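Long-range contacts in peroxisomal acyl-coenzyme A oxidase 1 (PDB 1W07), which catalyses the FAD-dependent desaturation of long- and medium-chain acyl-CoAs to 2-trans-enoyl-CoAs in peroxisomes, reducing oxygen to hydrogen peroxide: residues B[299-303]-B[395-399]; B[406-412]-B[615-619]; B[338-342]-B[603-607]. The protein carries 1 engineered substitution. All coordinates share one frame; numbering follows the deposited sequence.

Contact 1. Residues B[299-303]-B[395-399]. With FAD (flavin-adenine dinucleotide), chain C.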
loop_
_atom_site.group_PDB
_atom_site.type_symbol
_atom_site.label_atom_id
_atom_site.label_comp_id
_atom_site.label_asym_id
_atom_site.label_seq_id
_atom_site.Cartn_x
_atom_site.Cartn_y
_atom_site.Cartn_z
ATOM N N ALA B 299 -3.817 -3.955 -12.752
ATOM C CA ALA B 299 -2.593 -4.210 -12.012
ATOM C C ALA B 299 -2.054 -5.608 -12.291
ATOM O O ALA B 299 -0.864 -5.774 -12.543
ATOM C CB ALA B 299 -2.837 -4.012 -10.491
ATOM N N VAL B 300 -2.927 -6.610 -12.251
ATOM C CA VAL B 300 -2.538 -8.008 -12.512
ATOM C C VAL B 300 -2.000 -8.184 -13.950
ATOM O O VAL B 300 -1.060 -8.953 -14.178
ATOM C CB VAL B 300 -3.744 -8.964 -12.291
ATOM C CG1 VAL B 300 -3.445 -10.370 -12.849
ATOM C CG2 VAL B 300 -4.070 -9.023 -10.783
ATOM N N CYS B 301 -2.595 -7.483 -14.911
ATOM C CA CYS B 301 -2.148 -7.573 -16.300
ATOM C C CYS B 301 -0.697 -7.087 -16.367
ATOM O O CYS B 301 0.152 -7.717 -16.991
ATOM C CB CYS B 301 -3.038 -6.695 -17.178
ATOM S SG CYS B 301 -2.605 -6.623 -18.944
ATOM N N ILE B 302 -0.410 -5.976 -15.691
ATOM C CA ILE B 302 0.934 -5.409 -15.695
ATOM C C ILE B 302 1.940 -6.340 -15.032
ATOM O O ILE B 302 2.990 -6.648 -15.602
ATOM C CB ILE B 302 0.947 -4.022 -14.995
ATOM C CG1 ILE B 302 0.050 -3.047 -15.783
ATOM C CG2 ILE B 302 2.372 -3.488 -14.920
ATOM C CD1 ILE B 302 -0.229 -1.695 -15.080
ATOM N N ALA B 303 1.623 -6.791 -13.827
ATOM C CA ALA B 303 2.534 -7.661 -13.107
ATOM C C ALA B 303 2.705 -8.999 -13.805
ATOM O O ALA B 303 3.821 -9.539 -13.832
ATOM C CB ALA B 303 2.052 -7.858 -11.651
ATOM N N CYS B 395 1.034 -5.927 -6.621
ATOM C CA CYS B 395 1.474 -6.111 -7.998
ATOM C C CYS B 395 2.668 -5.212 -8.239
ATOM O O CYS B 395 3.544 -5.546 -9.036
ATOM C CB CYS B 395 0.352 -5.782 -8.984
ATOM S SG CYS B 395 -0.923 -7.056 -9.114
ATOM N N ARG B 396 2.713 -4.073 -7.548
ATOM C CA ARG B 396 3.838 -3.175 -7.732
ATOM C C ARG B 396 5.100 -3.845 -7.175
ATOM O O ARG B 396 6.148 -3.834 -7.825
ATOM C CB ARG B 396 3.574 -1.825 -7.053
ATOM C CG ARG B 396 4.600 -0.745 -7.408
ATOM C CD ARG B 396 4.446 0.457 -6.504
ATOM N NE ARG B 396 4.743 0.075 -5.127
ATOM C CZ ARG B 396 5.957 -0.247 -4.689
ATOM N NH1 ARG B 396 7.008 -0.201 -5.505
ATOM N NH2 ARG B 396 6.114 -0.653 -3.444
ATOM N N LYS B 397 4.998 -4.456 -5.992
ATOM C CA LYS B 397 6.140 -5.128 -5.386
ATOM C C LYS B 397 6.582 -6.315 -6.243
ATOM O O LYS B 397 7.763 -6.678 -6.271
ATOM C CB LYS B 397 5.795 -5.623 -3.975
ATOM C CG LYS B 397 5.551 -4.505 -2.955
ATOM C CD LYS B 397 5.733 -5.040 -1.532
ATOM C CE LYS B 397 5.589 -3.927 -0.493
ATOM N NZ LYS B 397 4.188 -3.430 -0.384
ATOM N N LEU B 398 5.628 -6.934 -6.929
ATOM C CA LEU B 398 5.935 -8.072 -7.784
ATOM C C LEU B 398 6.823 -7.660 -8.960
ATOM O O LEU B 398 7.460 -8.507 -9.594
ATOM C CB LEU B 398 4.635 -8.707 -8.297
ATOM C CG LEU B 398 3.899 -9.543 -7.239
ATOM C CD1 LEU B 398 2.498 -9.880 -7.716
ATOM C CD2 LEU B 398 4.693 -10.809 -6.962
ATOM N N CYS B 399 6.866 -6.358 -9.251
ATOM C CA CYS B 399 7.682 -5.852 -10.353
ATOM C C CYS B 399 9.056 -5.370 -9.850
ATOM O O CYS B 399 9.793 -4.698 -10.570
ATOM C CB CYS B 399 6.956 -4.714 -11.085
ATOM S SG CYS B 399 5.619 -5.209 -12.112
HETATM P PA FAD C . 14.020 -8.817 -8.967
HETATM O O1A FAD C . 15.084 -9.496 -8.193
HETATM O O2A FAD C . 14.113 -8.800 -10.444
HETATM O O5B FAD C . 12.599 -9.426 -8.518
HETATM C C5B FAD C . 11.395 -9.125 -9.229
HETATM C C4B FAD C . 10.289 -10.098 -8.808
HETATM O O4B FAD C . 10.818 -11.428 -8.989
HETATM C C3B FAD C . 9.980 -9.958 -7.314
HETATM O O3B FAD C . 8.648 -10.411 -7.054
HETATM C C2B FAD C . 11.004 -10.904 -6.691
HETATM O O2B FAD C . 10.516 -11.381 -5.434
HETATM C C1B FAD C . 10.925 -12.054 -7.699
HETATM N N9A FAD C . 12.136 -12.899 -7.644
HETATM C C8A FAD C . 13.335 -12.580 -8.136
HETATM N N7A FAD C . 14.187 -13.581 -7.931
HETATM C C5A FAD C . 13.522 -14.554 -7.312
HETATM C C6A FAD C . 13.886 -15.815 -6.860
HETATM N N6A FAD C . 15.118 -16.274 -7.051
HETATM N N1A FAD C . 12.915 -16.610 -6.239
HETATM C C2A FAD C . 11.610 -16.120 -6.091
HETATM N N3A FAD C . 11.304 -14.911 -6.531
HETATM C C4A FAD C . 12.216 -14.127 -7.128
HETATM N N1 FAD C . 21.152 -0.094 -6.780
HETATM C C2 FAD C . 22.476 0.361 -6.755
HETATM O O2 FAD C . 23.362 -0.294 -7.297
HETATM N N3 FAD C . 22.761 1.591 -6.148
HETATM C C4 FAD C . 21.732 2.360 -5.587
HETATM O O4 FAD C . 21.992 3.440 -5.063
HETATM C C4X FAD C . 20.421 1.900 -5.620
HETATM N N5 FAD C . 19.376 2.690 -5.119
HETATM C C5X FAD C . 18.047 2.250 -5.178
HETATM C C6 FAD C . 17.011 3.099 -4.803
HETATM C C7 FAD C . 15.686 2.716 -5.009
HETATM C C7M FAD C . 14.565 3.689 -4.633
HETATM C C8 FAD C . 15.399 1.477 -5.582
HETATM C C8M FAD C . 13.957 1.042 -5.867
HETATM C C9 FAD C . 16.440 0.624 -5.937
HETATM C C9A FAD C . 17.767 1.004 -5.740
HETATM N N10 FAD C . 18.815 0.191 -6.191
HETATM C C10 FAD C . 20.131 0.674 -6.208
HETATM C "C1'" FAD C . 18.541 -1.159 -6.740
HETATM C "C2'" FAD C . 18.232 -2.106 -5.574
HETATM O "O2'" FAD C . 19.286 -2.033 -4.609
HETATM C "C3'" FAD C . 18.033 -3.571 -5.976
HETATM O "O3'" FAD C . 19.188 -4.046 -6.675
HETATM C "C4'" FAD C . 16.795 -3.777 -6.852
HETATM O "O4'" FAD C . 15.693 -2.996 -6.384
HETATM C "C5'" FAD C . 16.404 -5.254 -6.853
HETATM O "O5'" FAD C . 15.121 -5.407 -7.458
HETATM P P FAD C . 14.951 -6.168 -8.863
HETATM O O1P FAD C . 14.328 -5.216 -9.808
HETATM O O2P FAD C . 16.239 -6.797 -9.232
HETATM O O3P FAD C . 13.876 -7.296 -8.462
#
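Beside the FAD pocket, in the helical C-alpha1 domain of the acyl-CoA oxidase fold, Cys395 packs against Ala299 and Ala303. The contact joins helix 278-309 to the end of helix 370-398. Small residues let the backbones come close: the CA atoms of Ala303 and Cys395 are 5.4 Å apart. No hydrogen bond crosses here. With its sulfur beside its own backbone N (chi1 -76°), Cys395 lays SG against helix 278-309 between Ala299 and Val300. SG is 3.9 Å from Ala299 CB and 4.1 Å from Val300 CG2. The methyl CB of Ala303, one turn on, meets Cys395 CB at 3.8 Å. Ala303 CB also meets Leu398 CB at 4.3 Å. Cys399 closes the row from the loop, with its SG 4.1 Å from Ala303 CA. Leu337 of helix 328-363 touches both Val300 and Cys395. The end of helix 370-398 also lies beside the cofactor. Gln330 NE2 is hydrogen-bonded to Leu398 O, and Gln330 OE1 is hydrogen-bonded to FAD, so this one amide links the helix end to the cofactor. Leu398 also meets the ribose next to the adenine directly, with its O 3.3 Å from FAD C4B.

Contact 2. Residues B[406-412]-B[615-619]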
loop_
_atom_site.group_PDB
_atom_site.type_symbol
_atom_site.label_atom_id
_atom_site.label_comp_id
_atom_site.label_asym_id
_atom_site.label_seq_id
_atom_site.Cartn_x
_atom_site.Cartn_y
_atom_site.Cartn_z
ATOM N N TRP B 406 7.179 5.631 -11.749
ATOM C CA TRP B 406 5.836 6.034 -12.134
ATOM C C TRP B 406 5.384 5.431 -13.480
ATOM O O TRP B 406 4.219 5.052 -13.629
ATOM C CB TRP B 406 5.762 7.555 -12.239
ATOM C CG TRP B 406 4.363 8.058 -12.320
ATOM C CD1 TRP B 406 3.542 8.325 -11.270
ATOM C CD2 TRP B 406 3.612 8.340 -13.506
ATOM N NE1 TRP B 406 2.325 8.759 -11.724
ATOM C CE2 TRP B 406 2.337 8.778 -13.093
ATOM C CE3 TRP B 406 3.891 8.266 -14.883
ATOM C CZ2 TRP B 406 1.332 9.138 -14.004
ATOM C CZ3 TRP B 406 2.883 8.628 -15.791
ATOM C CH2 TRP B 406 1.623 9.058 -15.342
ATOM N N CYS B 407 6.298 5.338 -14.454
ATOM C CA CYS B 407 5.940 4.820 -15.771
ATOM C C CYS B 407 5.554 3.331 -15.745
ATOM O O CYS B 407 5.145 2.761 -16.762
ATOM C CB CYS B 407 7.056 5.100 -16.798
ATOM S SG CYS B 407 8.632 4.229 -16.541
ATOM N N SER B 408 5.647 2.692 -14.580
ATOM C CA SER B 408 5.220 1.297 -14.502
ATOM C C SER B 408 3.677 1.252 -14.465
ATOM O O SER B 408 3.078 0.179 -14.646
ATOM C CB SER B 408 5.790 0.607 -13.252
ATOM O OG SER B 408 5.147 1.042 -12.064
ATOM N N GLY B 409 3.049 2.416 -14.242
ATOM C CA GLY B 409 1.600 2.501 -14.198
ATOM C C GLY B 409 0.978 2.070 -12.885
ATOM O O GLY B 409 -0.198 2.356 -12.618
ATOM N N LEU B 410 1.756 1.396 -12.047
ATOM C CA LEU B 410 1.234 0.885 -10.779
ATOM C C LEU B 410 1.125 1.881 -9.627
ATOM O O LEU B 410 0.147 1.856 -8.886
ATOM C CB LEU B 410 2.048 -0.354 -10.359
ATOM C CG LEU B 410 1.847 -1.529 -11.349
ATOM C CD1 LEU B 410 2.846 -2.666 -11.107
ATOM C CD2 LEU B 410 0.426 -2.032 -11.201
ATOM N N PRO B 411 2.132 2.761 -9.459
ATOM C CA PRO B 411 2.080 3.759 -8.369
ATOM C C PRO B 411 0.822 4.625 -8.479
ATOM O O PRO B 411 0.072 4.787 -7.511
ATOM C CB PRO B 411 3.358 4.567 -8.595
ATOM C CG PRO B 411 4.310 3.550 -9.183
ATOM C CD PRO B 411 3.428 2.788 -10.151
ATOM N N GLU B 412 0.571 5.186 -9.659
ATOM C CA GLU B 412 -0.609 6.017 -9.809
ATOM C C GLU B 412 -1.904 5.207 -9.656
ATOM O O GLU B 412 -2.872 5.683 -9.051
ATOM C CB GLU B 412 -0.605 6.733 -11.164
ATOM C CG GLU B 412 -1.762 7.729 -11.287
ATOM C CD GLU B 412 -1.903 8.311 -12.679
ATOM O OE1 GLU B 412 -1.678 7.574 -13.663
ATOM O OE2 GLU B 412 -2.272 9.495 -12.794
ATOM N N ASN B 615 -1.156 2.314 -19.682
ATOM C CA ASN B 615 -0.148 3.344 -19.411
ATOM C C ASN B 615 0.997 2.767 -18.585
ATOM O O ASN B 615 1.380 3.337 -17.566
ATOM C CB ASN B 615 -0.809 4.493 -18.653
ATOM C CG ASN B 615 0.030 5.749 -18.651
ATOM O OD1 ASN B 615 0.563 6.150 -19.684
ATOM N ND2 ASN B 615 0.124 6.396 -17.497
ATOM N N SER B 616 1.539 1.646 -19.054
ATOM C CA SER B 616 2.593 0.934 -18.348
ATOM C C SER B 616 3.682 0.410 -19.249
ATOM O O SER B 616 3.416 -0.318 -20.204
ATOM C CB SER B 616 1.994 -0.257 -17.604
ATOM O OG SER B 616 3.014 -1.075 -17.057
ATOM N N VAL B 617 4.912 0.758 -18.914
ATOM C CA VAL B 617 6.049 0.309 -19.689
ATOM C C VAL B 617 6.336 -1.157 -19.351
ATOM O O VAL B 617 6.692 -1.944 -20.221
ATOM C CB VAL B 617 7.306 1.166 -19.373
ATOM C CG1 VAL B 617 8.520 0.552 -20.053
ATOM C CG2 VAL B 617 7.089 2.628 -19.837
ATOM N N LEU B 618 6.164 -1.530 -18.088
ATOM C CA LEU B 618 6.439 -2.903 -17.682
ATOM C C LEU B 618 5.376 -3.852 -18.214
ATOM O O LEU B 618 5.651 -5.029 -18.471
ATOM C CB LEU B 618 6.487 -3.010 -16.154
ATOM C CG LEU B 618 7.392 -2.038 -15.382
ATOM C CD1 LEU B 618 7.424 -2.493 -13.940
ATOM C CD2 LEU B 618 8.815 -1.987 -15.968
ATOM N N GLY B 619 4.168 -3.317 -18.398
ATOM C CA GLY B 619 3.060 -4.125 -18.855
ATOM C C GLY B 619 2.677 -4.030 -20.314
ATOM O O GLY B 619 1.585 -4.451 -20.693
HETATM O O HOH W 1 3.851 4.900 -18.759
HETATM O O HOH W 2 0.384 6.062 -14.418
HETATM O O HOH W 3 -2.837 5.856 -16.222
#
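Gly409 and Ser616 bring the two backbones to 4.5 Å between their CA atoms, where the 3-10 turn 406-408 passes into helix 410-417 and meets the loop after helix 611-614. Val617 N donates to Cys407 O at 2.9 Å. This bond is nearly straight at the hydrogen (168°). Gly409 is the N-cap residue and has positive phi, and a CB on it would come too close to Asn615 O.

Ser616 makes the second bond. Its OG is anti to its backbone N and donates to Ser408 O at 2.7 Å. It comes from above the carbonyl plane, 52° out of it. The same OG accepts from Gly619 N at 2.9 Å, which makes an ST motif. Leu618 CD1 rests 3.6 Å from Ser408 CB, and Val617 CG2 meets Cys407 CB at 3.9 Å. The hydroxyl of Ser408 is hydrogen-bonded to Leu405 O and Gly403 O.

Asn615 ND2 comes within 3.7 Å of Trp406 CH2, with the amide and ring planes 76° apart. A water above one face of that ring, toward its rim, donates to Glu412 OE1 at 2.7 Å and accepts a weak bond from Asn615 ND2. Trp406 NE1 is bonded to Asn231 O, while Glu412 OE2 binds Ala233 N and forms a salt bridge with Arg53.

The contact ties the C-alpha1 region to the loop between helices 611-614 and 625-635 of the C-terminal acyl-CoA oxidase region, mainly through backbone carbonyls of the 3-10 turn. The Ser616 hydroxyl, used as donor and acceptor, probably has its rotation fixed. Glu412 OE1 and Asn615 ND2 make no direct hydrogen bond; two waters bridge them, each through a weak bond from the amide, so this link is probably less rigid.

Contact 3. Residues B[338-342]-B[603-607]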
loop_
_atom_site.group_PDB
_atom_site.type_symbol
_atom_site.label_atom_id
_atom_site.label_comp_id
_atom_site.label_asym_id
_atom_site.label_seq_id
_atom_site.Cartn_x
_atom_site.Cartn_y
_atom_site.Cartn_z
ATOM N N LEU B 338 -5.045 -12.689 -9.764
ATOM C CA LEU B 338 -5.622 -12.910 -11.084
ATOM C C LEU B 338 -6.953 -13.616 -10.853
ATOM O O LEU B 338 -7.965 -13.252 -11.431
ATOM C CB LEU B 338 -4.686 -13.787 -11.917
ATOM C CG LEU B 338 -5.259 -14.365 -13.212
ATOM C CD1 LEU B 338 -5.713 -13.249 -14.158
ATOM C CD2 LEU B 338 -4.186 -15.232 -13.855
ATOM N N ALA B 339 -6.961 -14.621 -9.989
ATOM C CA ALA B 339 -8.207 -15.338 -9.694
ATOM C C ALA B 339 -9.265 -14.394 -9.091
ATOM O O ALA B 339 -10.455 -14.492 -9.423
ATOM C CB ALA B 339 -7.940 -16.499 -8.736
ATOM N N SER B 340 -8.825 -13.485 -8.212
ATOM C CA SER B 340 -9.711 -12.518 -7.550
ATOM C C SER B 340 -10.299 -11.525 -8.543
ATOM O O SER B 340 -11.429 -11.066 -8.371
ATOM C CB SER B 340 -8.965 -11.736 -6.457
ATOM O OG SER B 340 -8.544 -12.556 -5.375
ATOM N N ALA B 341 -9.530 -11.168 -9.564
ATOM C CA ALA B 341 -10.038 -10.244 -10.573
ATOM C C ALA B 341 -11.270 -10.873 -11.223
ATOM O O ALA B 341 -12.315 -10.236 -11.316
ATOM C CB ALA B 341 -8.961 -9.953 -11.627
ATOM N N TYR B 342 -11.166 -12.125 -11.664
ATOM C CA TYR B 342 -12.327 -12.777 -12.273
ATOM C C TYR B 342 -13.432 -13.000 -11.232
ATOM O O TYR B 342 -14.616 -12.815 -11.507
ATOM C CB TYR B 342 -11.922 -14.108 -12.902
ATOM C CG TYR B 342 -11.238 -13.972 -14.253
ATOM C CD1 TYR B 342 -9.924 -13.516 -14.353
ATOM C CD2 TYR B 342 -11.907 -14.300 -15.430
ATOM C CE1 TYR B 342 -9.286 -13.398 -15.596
ATOM C CE2 TYR B 342 -11.295 -14.180 -16.677
ATOM C CZ TYR B 342 -9.981 -13.731 -16.756
ATOM O OH TYR B 342 -9.362 -13.620 -17.978
ATOM N N LEU B 603 -4.486 -15.117 -19.966
ATOM C CA LEU B 603 -5.583 -14.769 -19.057
ATOM C C LEU B 603 -5.681 -13.256 -18.809
ATOM O O LEU B 603 -6.770 -12.747 -18.523
ATOM C CB LEU B 603 -5.416 -15.514 -17.733
ATOM C CG LEU B 603 -5.722 -17.019 -17.793
ATOM C CD1 LEU B 603 -5.344 -17.693 -16.483
ATOM C CD2 LEU B 603 -7.196 -17.204 -18.092
ATOM N N VAL B 604 -4.566 -12.528 -18.911
ATOM C CA VAL B 604 -4.646 -11.082 -18.717
ATOM C C VAL B 604 -4.897 -10.379 -20.048
ATOM O O VAL B 604 -5.381 -9.244 -20.074
ATOM C CB VAL B 604 -3.377 -10.498 -18.021
ATOM C CG1 VAL B 604 -3.188 -11.180 -16.669
ATOM C CG2 VAL B 604 -2.120 -10.613 -18.921
ATOM N N ASP B 605 -4.582 -11.054 -21.159
ATOM C CA ASP B 605 -4.817 -10.462 -22.479
ATOM C C ASP B 605 -6.329 -10.441 -22.677
ATOM O O ASP B 605 -6.865 -9.612 -23.416
ATOM C CB ASP B 605 -4.186 -11.290 -23.606
ATOM C CG ASP B 605 -2.667 -11.247 -23.610
ATOM O OD1 ASP B 605 -2.069 -10.241 -23.164
ATOM O OD2 ASP B 605 -2.063 -12.237 -24.101
ATOM N N ALA B 606 -7.021 -11.363 -22.015
ATOM C CA ALA B 606 -8.478 -11.435 -22.122
ATOM C C ALA B 606 -9.143 -10.122 -21.701
ATOM O O ALA B 606 -10.291 -9.856 -22.066
ATOM C CB ALA B 606 -9.002 -12.589 -21.280
ATOM N N PHE B 607 -8.426 -9.312 -20.922
ATOM C CA PHE B 607 -8.945 -8.021 -20.449
ATOM C C PHE B 607 -9.078 -7.073 -21.641
ATOM O O PHE B 607 -9.861 -6.121 -21.612
ATOM C CB PHE B 607 -7.980 -7.422 -19.412
ATOM C CG PHE B 607 -7.751 -8.305 -18.205
ATOM C CD1 PHE B 607 -6.581 -8.205 -17.456
ATOM C CD2 PHE B 607 -8.720 -9.228 -17.806
ATOM C CE1 PHE B 607 -6.380 -9.018 -16.322
ATOM C CE2 PHE B 607 -8.532 -10.041 -16.683
ATOM C CZ PHE B 607 -7.356 -9.933 -15.938
#
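Tyr342 reaches across from helix 328-363, and its OH donates a hydrogen bond to Leu603 O at 2.8 Å. The hydroxyl lies in the carbonyl plane, on a lone pair of Leu603 O. Leu603 O in turn lies near the plane of the Tyr342 ring, at its edge. Ala606 CB packs 3.5 Å from the same OH. Along the ring, Tyr342 CE1 touches Phe607 CE2 at 3.6 Å. The two rings meet obliquely, with planes at 41°.

Leu338, one turn earlier, makes the apolar part of the contact. Its CG is anti to the backbone N (chi1 167°), which puts both methyls in contact with segment 603-607. CD2 meets Leu603 CD1 at 3.8 Å. CD1 lies 4.1 Å from Val604 CG1 and the same distance from Phe607 CZ. Leu603 O also lies 3.7 Å above the plane of the Phe607 ring, toward its rim.

In the next shell, Trp25 meets the Tyr342 ring edge-to-face and also touches the Phe607 ring. Met21 of helix 18-26 packs on Tyr342, Leu603 and Ala606.

A phenylalanine in place of Tyr342 would probably leave Leu603 O without this bond in a buried setting. The contact joins helix 328-363 of the C-alpha1 region to helix 600-605 and the turn after it, in the C-terminal region, by apolar packing around one directed polar bond. That bond is likely to hold the Tyr342 ring in place against Phe607 and to satisfy a buried carbonyl.

In the fold
All three contacts are buried, and helix 278-309 ties them together. Its segment 299-303 forms one half of contact 1, touches Ser616 of contact 2 through Ile302, and touches Leu338, Val604 and Phe607 of contact 3. Contacts 2 and 3 do not touch each other. Contact 1 stays within the C-alpha1 region, whereas contacts 2 and 3 each join that region to the C-terminal part of the chain. Their chemistry differs. Between close helices, contact 1 is apolar; contact 3 adds one tyrosine bond; contact 2, where a loop meets a 3-10 turn and a helix start, uses a backbone bond, a serine bond and waters. Contacts 1 and 2 also touch the second subunit.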